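Local structure of glutathione S-transferase (Rhodospirillum rubrum F11, 4O7H) at residues Leu193-Pro198 with Pro202-Thr207; Val95-Arg100 with His138-Tyr143; Leu4-Leu9 with Lys15-Leu20; Leu172-Tyr175 with Pro180-Asp183. The protein probably catalyses the conjugation of glutathione to electrophilic substrates, working as a two-subunit glutathione S-transferase. All blocks are in the same frame, centred on the assembly; numbering follows the deposited sequence. Where two conformers were deposited one is given.

Contact 1 (Leu193-Pro198 with Pro202-Thr207)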
loop_
_atom_site.group_PDB
_atom_site.type_symbol
_atom_site.label_atom_id
_atom_site.label_comp_id
_atom_site.label_asym_id
_atom_site.label_seq_id
_atom_site.Cartn_x
_atom_site.Cartn_y
_atom_site.Cartn_z
ATOM N N LEU A 193 -13.167 19.484 -11.068
ATOM C CA LEU A 193 -14.139 18.530 -11.559
ATOM C C LEU A 193 -14.444 17.446 -10.543
ATOM O O LEU A 193 -15.640 17.144 -10.281
ATOM C CB LEU A 193 -13.707 17.892 -12.844
ATOM C CG LEU A 193 -13.698 18.725 -14.106
ATOM C CD1 LEU A 193 -13.116 17.831 -15.199
ATOM C CD2 LEU A 193 -15.115 19.143 -14.420
ATOM N N VAL A 194 -13.412 16.939 -9.863
ATOM C CA VAL A 194 -13.698 15.884 -8.884
ATOM C C VAL A 194 -14.438 16.447 -7.684
ATOM O O VAL A 194 -15.389 15.832 -7.177
ATOM C CB VAL A 194 -12.409 15.139 -8.447
ATOM C CG1 VAL A 194 -12.760 14.101 -7.374
ATOM C CG2 VAL A 194 -11.734 14.497 -9.661
ATOM N N LYS A 195 -13.961 17.580 -7.196
ATOM C CA LYS A 195 -14.527 18.172 -5.951
ATOM C C LYS A 195 -15.995 18.594 -6.082
ATOM O O LYS A 195 -16.697 18.714 -5.059
ATOM C CB LYS A 195 -13.668 19.312 -5.425
ATOM C CG LYS A 195 -13.976 20.659 -6.005
ATOM C CD LYS A 195 -13.110 21.793 -5.381
ATOM C CE LYS A 195 -13.378 22.186 -3.936
ATOM N NZ LYS A 195 -12.615 23.415 -3.593
ATOM N N SER A 196 -16.434 18.776 -7.331
ATOM C CA SER A 196 -17.800 19.179 -7.677
ATOM C C SER A 196 -18.782 18.016 -7.801
ATOM O O SER A 196 -19.957 18.226 -8.058
ATOM C CB SER A 196 -17.773 19.951 -9.002
ATOM O OG SER A 196 -17.161 21.231 -8.861
ATOM N N ARG A 197 -18.300 16.780 -7.669
ATOM C CA ARG A 197 -19.177 15.614 -7.724
ATOM C C ARG A 197 -19.880 15.432 -6.387
ATOM O O ARG A 197 -19.324 15.718 -5.345
ATOM C CB ARG A 197 -18.372 14.364 -8.098
ATOM C CG ARG A 197 -17.640 14.458 -9.397
ATOM C CD ARG A 197 -16.791 13.247 -9.723
ATOM N NE ARG A 197 -17.526 12.021 -9.961
ATOM C CZ ARG A 197 -17.990 11.612 -11.131
ATOM N NH1 ARG A 197 -17.779 12.345 -12.220
ATOM N NH2 ARG A 197 -18.618 10.428 -11.228
ATOM N N PRO A 198 -21.120 14.938 -6.395
ATOM C CA PRO A 198 -21.855 14.777 -5.151
ATOM C C PRO A 198 -21.139 13.878 -4.154
ATOM O O PRO A 198 -21.246 14.080 -2.956
ATOM C CB PRO A 198 -23.215 14.219 -5.600
ATOM C CG PRO A 198 -23.329 14.566 -7.025
ATOM C CD PRO A 198 -21.961 14.804 -7.617
ATOM N N PRO A 202 -19.412 15.589 1.315
ATOM C CA PRO A 202 -19.102 15.550 2.747
ATOM C C PRO A 202 -17.657 15.935 3.093
ATOM O O PRO A 202 -17.367 16.514 4.116
ATOM C CB PRO A 202 -19.333 14.059 3.137
ATOM C CG PRO A 202 -20.196 13.529 2.101
ATOM C CD PRO A 202 -19.889 14.280 0.829
ATOM N N LEU A 203 -16.725 15.626 2.196
ATOM C CA LEU A 203 -15.339 16.019 2.439
ATOM C C LEU A 203 -15.181 17.527 2.448
ATOM O O LEU A 203 -14.302 18.062 3.119
ATOM C CB LEU A 203 -14.402 15.472 1.346
ATOM C CG LEU A 203 -14.028 14.008 1.428
ATOM C CD1 LEU A 203 -15.234 13.109 1.422
ATOM C CD2 LEU A 203 -13.086 13.680 0.266
ATOM N N LEU A 204 -16.041 18.197 1.710
ATOM C CA LEU A 204 -15.984 19.667 1.636
ATOM C C LEU A 204 -16.675 20.331 2.773
ATOM O O LEU A 204 -16.231 21.412 3.198
ATOM C CB LEU A 204 -16.538 20.204 0.313
ATOM C CG LEU A 204 -15.827 19.657 -0.912
ATOM C CD1 LEU A 204 -16.410 20.372 -2.129
ATOM C CD2 LEU A 204 -14.323 19.847 -0.833
ATOM N N THR A 205 -17.743 19.740 3.272
ATOM C CA THR A 205 -18.561 20.423 4.303
ATOM C C THR A 205 -18.193 20.107 5.735
ATOM O O THR A 205 -18.429 20.898 6.647
ATOM C CB THR A 205 -20.050 20.149 4.075
ATOM O OG1 THR A 205 -20.327 18.761 4.182
ATOM C CG2 THR A 205 -20.469 20.585 2.681
ATOM N N GLU A 206 -17.631 18.932 5.968
ATOM C CA GLU A 206 -17.273 18.542 7.327
ATOM C C GLU A 206 -15.944 19.201 7.738
ATOM O O GLU A 206 -15.117 19.585 6.908
ATOM C CB GLU A 206 -17.245 16.985 7.425
ATOM C CG GLU A 206 -18.596 16.352 7.172
ATOM C CD GLU A 206 -18.579 14.810 7.205
ATOM O OE1 GLU A 206 -17.538 14.257 7.638
ATOM O OE2 GLU A 206 -19.614 14.235 6.825
ATOM N N THR A 207 -15.756 19.377 9.039
ATOM C CA THR A 207 -14.545 19.971 9.561
ATOM C C THR A 207 -13.905 19.039 10.582
ATOM O O THR A 207 -14.531 18.134 11.100
ATOM C CB THR A 207 -14.833 21.301 10.255
ATOM O OG1 THR A 207 -15.823 21.086 11.265
ATOM C CG2 THR A 207 -15.331 22.363 9.255
#

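Contact 2 (Val95-Arg100 with His138-Tyr143)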
loop_
_atom_site.group_PDB
_atom_site.type_symbol
_atom_site.label_atom_id
_atom_site.label_comp_id
_atom_site.label_asym_id
_atom_site.label_seq_id
_atom_site.Cartn_x
_atom_site.Cartn_y
_atom_site.Cartn_z
ATOM N N VAL A 95 -3.196 4.323 -8.216
ATOM C CA VAL A 95 -3.564 4.203 -6.789
ATOM C C VAL A 95 -2.309 4.097 -5.943
ATOM O O VAL A 95 -2.175 4.786 -4.917
ATOM C CB VAL A 95 -4.538 3.019 -6.532
ATOM C CG1 VAL A 95 -4.687 2.740 -5.052
ATOM C CG2 VAL A 95 -5.875 3.373 -7.130
ATOM N N ALA A 96 -1.399 3.186 -6.309
ATOM C CA ALA A 96 -0.149 3.053 -5.569
ATOM C C ALA A 96 0.720 4.321 -5.631
ATOM O O ALA A 96 1.356 4.670 -4.632
ATOM C CB ALA A 96 0.654 1.870 -6.089
ATOM N N TRP A 97 0.789 4.963 -6.772
ATOM C CA TRP A 97 1.551 6.218 -6.867
ATOM C C TRP A 97 1.119 7.176 -5.730
ATOM O O TRP A 97 1.966 7.770 -5.029
ATOM C CB TRP A 97 1.295 6.883 -8.184
ATOM C CG TRP A 97 2.017 8.175 -8.313
ATOM C CD1 TRP A 97 1.609 9.382 -7.825
ATOM C CD2 TRP A 97 3.271 8.412 -8.978
ATOM N NE1 TRP A 97 2.535 10.344 -8.120
ATOM C CE2 TRP A 97 3.544 9.766 -8.864
ATOM C CE3 TRP A 97 4.164 7.597 -9.690
ATOM C CZ2 TRP A 97 4.703 10.357 -9.405
ATOM C CZ3 TRP A 97 5.279 8.160 -10.214
ATOM C CH2 TRP A 97 5.545 9.524 -10.088
ATOM N N PHE A 98 -0.166 7.310 -5.542
ATOM C CA PHE A 98 -0.661 8.273 -4.540
ATOM C C PHE A 98 -0.646 7.698 -3.163
ATOM O O PHE A 98 -0.252 8.383 -2.214
ATOM C CB PHE A 98 -2.058 8.823 -4.951
ATOM C CG PHE A 98 -1.922 9.770 -6.095
ATOM C CD1 PHE A 98 -1.524 11.079 -5.899
ATOM C CD2 PHE A 98 -2.106 9.303 -7.369
ATOM C CE1 PHE A 98 -1.316 11.915 -7.011
ATOM C CE2 PHE A 98 -1.865 10.121 -8.471
ATOM C CZ PHE A 98 -1.490 11.427 -8.263
ATOM N N ASP A 99 -1.068 6.433 -2.987
ATOM C CA ASP A 99 -1.091 5.886 -1.607
ATOM C C ASP A 99 0.300 5.533 -1.036
ATOM O O ASP A 99 0.448 5.367 0.178
ATOM C CB ASP A 99 -2.028 4.673 -1.497
ATOM C CG ASP A 99 -3.485 5.043 -1.381
ATOM O OD1 ASP A 99 -3.867 6.195 -0.953
ATOM O OD2 ASP A 99 -4.343 4.197 -1.762
ATOM N N ARG A 100 1.307 5.395 -1.890
ATOM C CA ARG A 100 2.710 5.251 -1.455
ATOM C C ARG A 100 3.511 6.527 -1.639
ATOM O O ARG A 100 4.007 7.081 -0.651
ATOM C CB ARG A 100 3.424 4.069 -2.198
ATOM C CG ARG A 100 4.919 3.966 -1.931
ATOM C CD ARG A 100 5.560 2.616 -2.406
ATOM N NE ARG A 100 5.298 2.435 -3.826
ATOM C CZ ARG A 100 4.558 1.472 -4.366
ATOM N NH1 ARG A 100 3.992 0.544 -3.606
ATOM N NH2 ARG A 100 4.341 1.480 -5.655
ATOM N N HIS A 138 4.640 19.940 -5.723
ATOM C CA HIS A 138 4.780 20.413 -7.097
ATOM C C HIS A 138 5.045 19.282 -8.136
ATOM O O HIS A 138 4.484 19.298 -9.217
ATOM C CB HIS A 138 5.916 21.430 -7.180
ATOM C CG HIS A 138 5.572 22.766 -6.620
ATOM N ND1 HIS A 138 4.932 23.740 -7.348
ATOM C CD2 HIS A 138 5.788 23.292 -5.395
ATOM C CE1 HIS A 138 4.764 24.808 -6.598
ATOM N NE2 HIS A 138 5.264 24.560 -5.407
ATOM N N THR A 139 5.931 18.351 -7.825
ATOM C CA THR A 139 6.282 17.268 -8.753
ATOM C C THR A 139 5.057 16.429 -9.061
ATOM O O THR A 139 4.811 16.043 -10.205
ATOM C CB THR A 139 7.351 16.365 -8.137
ATOM O OG1 THR A 139 8.417 17.183 -7.604
ATOM C CG2 THR A 139 7.886 15.414 -9.143
ATOM N N HIS A 140 4.271 16.177 -8.015
ATOM C CA HIS A 140 3.014 15.431 -8.200
ATOM C C HIS A 140 1.960 16.144 -9.008
ATOM O O HIS A 140 1.254 15.517 -9.812
ATOM C CB HIS A 140 2.463 15.000 -6.859
ATOM C CG HIS A 140 3.335 13.996 -6.206
ATOM N ND1 HIS A 140 3.233 12.645 -6.480
ATOM C CD2 HIS A 140 4.364 14.137 -5.339
ATOM C CE1 HIS A 140 4.182 12.001 -5.819
ATOM N NE2 HIS A 140 4.896 12.884 -5.141
ATOM N N LEU A 141 1.804 17.448 -8.741
ATOM C CA LEU A 141 0.902 18.236 -9.543
ATOM C C LEU A 141 1.316 18.330 -10.999
ATOM O O LEU A 141 0.450 18.310 -11.851
ATOM C CB LEU A 141 0.701 19.623 -8.970
ATOM C CG LEU A 141 -0.106 19.616 -7.675
ATOM C CD1 LEU A 141 0.134 20.911 -6.910
ATOM C CD2 LEU A 141 -1.600 19.380 -7.897
ATOM N N ARG A 142 2.620 18.397 -11.275
ATOM C CA ARG A 142 3.084 18.400 -12.664
ATOM C C ARG A 142 2.727 17.084 -13.363
ATOM O O ARG A 142 2.335 17.060 -14.553
ATOM C CB ARG A 142 4.613 18.641 -12.766
ATOM C CG ARG A 142 5.065 20.040 -12.413
ATOM C CD ARG A 142 6.461 20.363 -12.991
ATOM N NE ARG A 142 7.487 19.501 -12.428
ATOM C CZ ARG A 142 8.085 19.717 -11.263
ATOM N NH1 ARG A 142 7.758 20.775 -10.529
ATOM N NH2 ARG A 142 8.997 18.858 -10.827
ATOM N N TYR A 143 2.827 15.979 -12.623
ATOM C CA TYR A 143 2.482 14.679 -13.181
ATOM C C TYR A 143 1.002 14.547 -13.473
ATOM O O TYR A 143 0.588 14.047 -14.489
ATOM C CB TYR A 143 2.969 13.564 -12.240
ATOM C CG TYR A 143 2.856 12.187 -12.784
ATOM C CD1 TYR A 143 3.222 11.907 -14.093
ATOM C CD2 TYR A 143 2.366 11.157 -12.003
ATOM C CE1 TYR A 143 3.121 10.619 -14.599
ATOM C CE2 TYR A 143 2.272 9.872 -12.488
ATOM C CZ TYR A 143 2.652 9.606 -13.784
ATOM O OH TYR A 143 2.524 8.370 -14.323
#

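Contact 3 (Leu4-Leu9 with Lys15-Leu20)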
loop_
_atom_site.group_PDB
_atom_site.type_symbol
_atom_site.label_atom_id
_atom_site.label_comp_id
_atom_site.label_asym_id
_atom_site.label_seq_id
_atom_site.Cartn_x
_atom_site.Cartn_y
_atom_site.Cartn_z
ATOM N N LEU A 4 -19.324 2.703 8.036
ATOM C CA LEU A 4 -17.901 2.953 7.801
ATOM C C LEU A 4 -17.296 3.683 8.996
ATOM O O LEU A 4 -17.704 4.813 9.365
ATOM C CB LEU A 4 -17.716 3.796 6.517
ATOM C CG LEU A 4 -16.251 4.002 6.181
ATOM C CD1 LEU A 4 -15.681 2.710 5.638
ATOM C CD2 LEU A 4 -16.046 5.179 5.254
ATOM N N TYR A 5 -16.329 3.048 9.627
ATOM C CA TYR A 5 -15.500 3.692 10.613
ATOM C C TYR A 5 -14.463 4.533 9.906
ATOM O O TYR A 5 -13.679 4.023 9.046
ATOM C CB TYR A 5 -14.843 2.670 11.564
ATOM C CG TYR A 5 -15.816 1.967 12.486
ATOM C CD1 TYR A 5 -16.489 0.821 12.077
ATOM C CD2 TYR A 5 -16.104 2.489 13.731
ATOM C CE1 TYR A 5 -17.400 0.188 12.889
ATOM C CE2 TYR A 5 -17.020 1.879 14.550
ATOM C CZ TYR A 5 -17.672 0.750 14.127
ATOM O OH TYR A 5 -18.599 0.099 14.964
ATOM N N HIS A 6 -14.407 5.812 10.254
ATOM C CA HIS A 6 -13.550 6.734 9.523
ATOM C C HIS A 6 -13.044 7.856 10.444
ATOM O O HIS A 6 -13.502 8.008 11.592
ATOM C CB HIS A 6 -14.313 7.348 8.336
ATOM C CG HIS A 6 -15.175 8.514 8.706
ATOM N ND1 HIS A 6 -14.813 9.810 8.421
ATOM C CD2 HIS A 6 -16.376 8.576 9.321
ATOM C CE1 HIS A 6 -15.735 10.631 8.890
ATOM N NE2 HIS A 6 -16.704 9.910 9.430
ATOM N N HIS A 7 -12.163 8.671 9.922
ATOM C CA HIS A 7 -11.932 9.988 10.470
ATOM C C HIS A 7 -11.495 10.901 9.372
ATOM O O HIS A 7 -10.973 10.460 8.344
ATOM C CB HIS A 7 -11.026 10.014 11.692
ATOM C CG HIS A 7 -9.631 9.591 11.478
ATOM N ND1 HIS A 7 -8.707 10.358 10.804
ATOM C CD2 HIS A 7 -8.945 8.522 11.957
ATOM C CE1 HIS A 7 -7.525 9.763 10.829
ATOM N NE2 HIS A 7 -7.639 8.649 11.533
ATOM N N GLY A 8 -11.731 12.184 9.567
ATOM C CA GLY A 8 -11.486 13.160 8.518
ATOM C C GLY A 8 -10.044 13.321 8.118
ATOM O O GLY A 8 -9.778 13.830 7.021
ATOM N N LEU A 9 -9.085 12.921 8.953
ATOM C CA LEU A 9 -7.704 13.099 8.595
ATOM C C LEU A 9 -7.111 11.935 7.808
ATOM O O LEU A 9 -5.957 11.938 7.492
ATOM C CB LEU A 9 -6.886 13.270 9.887
ATOM C CG LEU A 9 -7.249 14.550 10.641
ATOM C CD1 LEU A 9 -6.271 14.681 11.794
ATOM C CD2 LEU A 9 -7.120 15.754 9.729
ATOM N N LYS A 15 -11.157 8.267 0.774
ATOM C CA LYS A 15 -11.335 7.523 -0.470
ATOM C C LYS A 15 -12.502 6.558 -0.434
ATOM O O LYS A 15 -13.295 6.474 -1.366
ATOM C CB LYS A 15 -10.051 6.804 -0.902
ATOM C CG LYS A 15 -10.360 5.682 -1.896
ATOM C CD LYS A 15 -9.177 5.247 -2.652
ATOM C CE LYS A 15 -8.154 4.638 -1.787
ATOM N NZ LYS A 15 -7.072 4.189 -2.697
ATOM N N VAL A 16 -12.638 5.793 0.649
ATOM C CA VAL A 16 -13.734 4.858 0.752
ATOM C C VAL A 16 -15.100 5.574 0.805
ATOM O O VAL A 16 -16.050 5.153 0.159
ATOM C CB VAL A 16 -13.520 3.893 1.930
ATOM C CG1 VAL A 16 -14.725 2.981 2.108
ATOM C CG2 VAL A 16 -12.299 2.976 1.698
ATOM N N ARG A 17 -15.176 6.698 1.504
ATOM C CA ARG A 17 -16.379 7.456 1.541
ATOM C C ARG A 17 -16.789 7.902 0.120
ATOM O O ARG A 17 -17.958 7.810 -0.256
ATOM C CB ARG A 17 -16.271 8.718 2.411
ATOM C CG ARG A 17 -16.081 8.438 3.884
ATOM C CD ARG A 17 -16.167 9.727 4.657
ATOM N NE ARG A 17 -17.573 10.140 4.794
ATOM C CZ ARG A 17 -17.932 11.244 5.459
ATOM N NH1 ARG A 17 -17.007 12.037 5.975
ATOM N NH2 ARG A 17 -19.222 11.519 5.652
ATOM N N VAL A 18 -15.841 8.438 -0.625
ATOM C CA VAL A 18 -16.107 8.839 -2.018
ATOM C C VAL A 18 -16.534 7.642 -2.855
ATOM O O VAL A 18 -17.519 7.724 -3.646
ATOM C CB VAL A 18 -14.928 9.610 -2.618
ATOM C CG1 VAL A 18 -15.183 9.893 -4.118
ATOM C CG2 VAL A 18 -14.624 10.878 -1.822
ATOM N N ALA A 19 -15.850 6.511 -2.691
ATOM C CA ALA A 19 -16.178 5.289 -3.448
ATOM C C ALA A 19 -17.602 4.783 -3.150
ATOM O O ALA A 19 -18.348 4.427 -4.048
ATOM C CB ALA A 19 -15.148 4.208 -3.148
ATOM N N LEU A 20 -17.981 4.743 -1.872
ATOM C CA LEU A 20 -19.284 4.290 -1.484
ATOM C C LEU A 20 -20.363 5.160 -2.180
ATOM O O LEU A 20 -21.359 4.646 -2.715
ATOM C CB LEU A 20 -19.402 4.398 0.038
ATOM C CG LEU A 20 -18.687 3.273 0.807
ATOM C CD1 LEU A 20 -18.585 3.684 2.275
ATOM C CD2 LEU A 20 -19.383 1.928 0.652
#

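Contact 4 (Leu172-Tyr175 with Pro180-Asp183)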
loop_
_atom_site.group_PDB
_atom_site.type_symbol
_atom_site.label_atom_id
_atom_site.label_comp_id
_atom_site.label_asym_id
_atom_site.label_seq_id
_atom_site.Cartn_x
_atom_site.Cartn_y
_atom_site.Cartn_z
ATOM N N LEU A 172 -6.747 16.743 1.566
ATOM C CA LEU A 172 -6.163 16.962 2.906
ATOM C C LEU A 172 -5.041 18.006 2.845
ATOM O O LEU A 172 -4.956 18.855 3.745
ATOM C CB LEU A 172 -5.656 15.665 3.502
ATOM C CG LEU A 172 -6.806 14.879 4.096
ATOM C CD1 LEU A 172 -6.374 13.415 4.176
ATOM C CD2 LEU A 172 -7.194 15.471 5.450
ATOM N N ILE A 173 -4.274 18.026 1.759
ATOM C CA ILE A 173 -3.274 19.085 1.555
ATOM C C ILE A 173 -3.989 20.420 1.434
ATOM O O ILE A 173 -3.534 21.421 1.988
ATOM C CB ILE A 173 -2.371 18.849 0.325
ATOM C CG1 ILE A 173 -1.812 17.394 0.301
ATOM C CG2 ILE A 173 -1.215 19.837 0.317
ATOM C CD1 ILE A 173 -1.356 16.862 1.653
ATOM N N ASP A 174 -5.148 20.408 0.816
ATOM C CA ASP A 174 -5.910 21.642 0.615
ATOM C C ASP A 174 -6.530 22.092 1.925
ATOM O O ASP A 174 -6.546 23.296 2.209
ATOM C CB ASP A 174 -6.963 21.434 -0.461
ATOM C CG ASP A 174 -7.447 22.708 -1.101
ATOM O OD1 ASP A 174 -6.635 23.572 -1.372
ATOM O OD2 ASP A 174 -8.675 22.793 -1.430
ATOM N N TYR A 175 -7.011 21.167 2.744
ATOM C CA TYR A 175 -7.505 21.507 4.077
ATOM C C TYR A 175 -6.427 22.242 4.916
ATOM O O TYR A 175 -6.751 23.189 5.676
ATOM C CB TYR A 175 -8.009 20.231 4.773
ATOM C CG TYR A 175 -8.893 20.506 5.949
ATOM C CD1 TYR A 175 -8.367 20.958 7.138
ATOM C CD2 TYR A 175 -10.259 20.321 5.845
ATOM C CE1 TYR A 175 -9.212 21.216 8.218
ATOM C CE2 TYR A 175 -11.116 20.585 6.908
ATOM C CZ TYR A 175 -10.559 21.049 8.090
ATOM O OH TYR A 175 -11.397 21.305 9.165
ATOM N N PRO A 180 -0.310 24.491 -4.140
ATOM C CA PRO A 180 -0.011 25.625 -5.043
ATOM C C PRO A 180 -0.774 25.513 -6.349
ATOM O O PRO A 180 -0.212 25.296 -7.446
ATOM C CB PRO A 180 1.510 25.491 -5.223
ATOM C CG PRO A 180 1.735 24.020 -5.195
ATOM C CD PRO A 180 0.776 23.485 -4.168
ATOM N N TRP A 181 -2.089 25.613 -6.243
ATOM C CA TRP A 181 -2.975 25.341 -7.352
ATOM C C TRP A 181 -2.644 26.175 -8.597
ATOM O O TRP A 181 -2.684 25.674 -9.721
ATOM C CB TRP A 181 -4.432 25.598 -6.989
ATOM C CG TRP A 181 -5.035 24.657 -5.994
ATOM C CD1 TRP A 181 -5.494 24.966 -4.776
ATOM C CD2 TRP A 181 -5.250 23.241 -6.162
ATOM N NE1 TRP A 181 -5.990 23.840 -4.149
ATOM C CE2 TRP A 181 -5.875 22.775 -4.987
ATOM C CE3 TRP A 181 -4.999 22.351 -7.191
ATOM C CZ2 TRP A 181 -6.206 21.433 -4.798
ATOM C CZ3 TRP A 181 -5.359 21.007 -7.018
ATOM C CH2 TRP A 181 -5.963 20.580 -5.826
ATOM N N GLU A 182 -2.351 27.449 -8.404
ATOM C CA GLU A 182 -2.227 28.292 -9.590
ATOM C C GLU A 182 -0.908 28.063 -10.325
ATOM O O GLU A 182 -0.730 28.504 -11.465
ATOM C CB GLU A 182 -2.422 29.753 -9.213
ATOM C CG GLU A 182 -3.846 30.032 -8.712
ATOM C CD GLU A 182 -4.914 30.056 -9.793
ATOM O OE1 GLU A 182 -4.676 29.673 -10.971
ATOM O OE2 GLU A 182 -6.036 30.495 -9.488
ATOM N N ASP A 183 0.019 27.347 -9.700
ATOM C CA ASP A 183 1.215 26.926 -10.432
ATOM C C ASP A 183 0.951 25.740 -11.378
ATOM O O ASP A 183 1.827 25.355 -12.169
ATOM C CB ASP A 183 2.345 26.586 -9.479
ATOM C CG ASP A 183 2.901 27.796 -8.797
ATOM O OD1 ASP A 183 2.895 28.853 -9.438
ATOM O OD2 ASP A 183 3.342 27.674 -7.654
#

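Contact 1 (Leu193-Pro198 with Pro202-Thr207)
Leu204 meets Lys195 with both branches of its fork: CD1 and CD2 of Leu204 each lie 4.0 Å from CE of Lys195. The two side chains cross at about a right angle, and along the lysine chain CE is what the leucine meets. Leu204 CD1 also touches the backbone, 3.4 Å from the carbonyl O of Lys195. A second, thinner touch lies nearer the connection, where the ring carbon CD of Pro202 stands 4.0 Å from O of Pro198. No hydrogen bond joins the segments; what passes between them is van der Waals contact.

One step out, Lys195 is set by its torsions. CG lies between the backbone N and the carbonyl carbon (chi1 87°), and a bend at chi3 carries the amino group onward. There NZ bonds to the carbonyl oxygens of Tyr217 and Asp219 and makes a cation-pi contact with Phe222. The lysine thus presents CE to Leu204 and its charge to the C-terminal tail. Each helix end is tied by its own backbone bond, Arg197 N to Val194 O at 3.1 Å and Glu206 N to Pro202 O at 3.1 Å.

In the all-helical C-terminal domain this is the tight connection between helix 185-195 and the short helix 201-205. Val194 and Leu203 pack on helix 161-175, and Leu203 also reaches helix 11-22 of the thioredoxin-like domain.

Contact 2 (Val95-Arg100 with His138-Tyr143)
Trp97 of helix 85-119 reaches across to His140 and Tyr143 of helix 127-150, and the three rings form an aromatic cluster between two long helices of the all-helical C-terminal domain of the glutathione S-transferase fold. With CG anti to its backbone N (chi1 179°), the indole is carried to where its N-H meets His140 and one face meets Tyr143.

Both meetings belong to the tightly packed part. Trp97 NE1 donates to His140 ND1 over 2.9 Å, with an N-H...N angle of 142°. The donor sits close to the imidazole plane, whereas the acceptor is tilted out of the indole plane, in keeping with the bent bond. These two rings meet rim to rim, neither lying over the other. His140 NE2 is held from behind by Glu105 OE1 of helix 85-119, so both imidazole nitrogens are engaged with that helix; an accepting ND1 is consistent with the proton residing on NE2. Tyr143 packs over one indole face, its ring at 40° to the six-membered ring of Trp97, too oblique for a true stack.

The looser side is the outer part of Tyr143, which is partly exposed. Its hydroxyl turns to Arg93, and its side chain packs on Pro46 of the second subunit. Nearby, Arg100 pairs with Glu47 and Asp63 of that subunit, placing this side of the cluster beside the dimer interface. Against the indole, Tyr143 CE2 stands 3.7 Å above the ring plane, over its centre, and Tyr143 CD2 comes within 3.6 Å of Trp97 CZ2.

Contact 3 (Leu4-Leu9 with Lys15-Leu20)
Leu4 and Val16 supply the apolar part of this strand-to-helix contact, with CD1 of Leu4 3.7 Å from CG1 of Val16. Its other branch, CD2 of Leu4, leans on the aliphatic shaft of Arg17 at CG, 3.5 Å away, and more loosely on CD1 of Leu20 at 4.2 Å. CG of Leu4 lies anti to the backbone N (chi1 -176°), which, with chi2 near 74°, lets CD1 face Val16 and CD2 face Arg17.

The second kind of contact is that of a flat ring beside a guanidinium. Arg17 CD lies over one face of His6 near the rim, and NH1 of Arg17 is 3.5 Å from CE1 of His6. The planes are 44° apart, so they do not stack, and no hydrogen bond links them. The charged end is fixed by Glu206, a salt-bridge partner of NH1, and by Tyr27 OH at NE.

Strand 3-6 and helix 11-22 open the beta-alpha-beta unit of the thioredoxin-like domain; the axes of strand 4-6 and helix 15-20 approach to 10.0 Å, their directions 148° apart. The strand lies between parallel 28-31 and antiparallel 52-54, while the helix also packs on helices 64-74 and 161-175.

Contact 4 (Leu172-Tyr175 with Pro180-Asp183)
Asp174 and Trp181 are brought together by different first torsions. In Asp174, CG stands anti to the backbone N (chi1 -159°), throwing the carboxylate outward from the last turn of helix 161-175; in Trp181, CG stands anti to the carbonyl carbon (chi1 -68°), swinging the indole back toward that helix. The result is a side-chain bridge within the helical C-terminal domain, joining the end of helix 161-175 to the loop that leads into helix 185-195.

The bridge is a single, nearly straight hydrogen bond. Trp181 NE1 donates to Asp174 OD1 over 2.9 Å, with an N-H...O angle of 164°. OD1 lies near the indole plane, as the N-H requires, but the nitrogen approaches OD1 from well above the carboxylate plane, and the two flat groups stand almost perpendicular. OD1 has a second partner in His216 NE2, so this buried oxygen is gripped twice, an environment that would probably favour the ionised acid.

The indole is held in turn by rings, stacked on Tyr191 and met edge-to-face by Phe222, which limits its rotation. Its backbone lies in a 3-10 turn closed by Asp183 N to Pro180 O at 3.1 Å. Within the carboxylate the load is uneven: Asp174 OD2 stays 4.0 Å from Trp181 NE1, well beyond the distance of its twin oxygen.

How the contacts relate
Contact 3 is the one in the thioredoxin-like domain and, with its centre about 8 Å from that of the chain, the most central; the other three belong to the helical domain. Contacts 2, 3 and 4 are buried; 2 and 4 rely on a tryptophan N-H, given to an imidazole in one and a carboxylate in the other. Contact 1 is partly exposed and has no hydrogen bond across it. Salt bridges help join the domains, Glu206 of contact 1 with Arg17 of contact 3 and Asp99 of contact 2 with Lys15, beside packing such as Leu203 on Val18. Contacts 2 and 4 meet where Leu141 and His138 pack on Pro180. Contact 2 alone touches the second subunit.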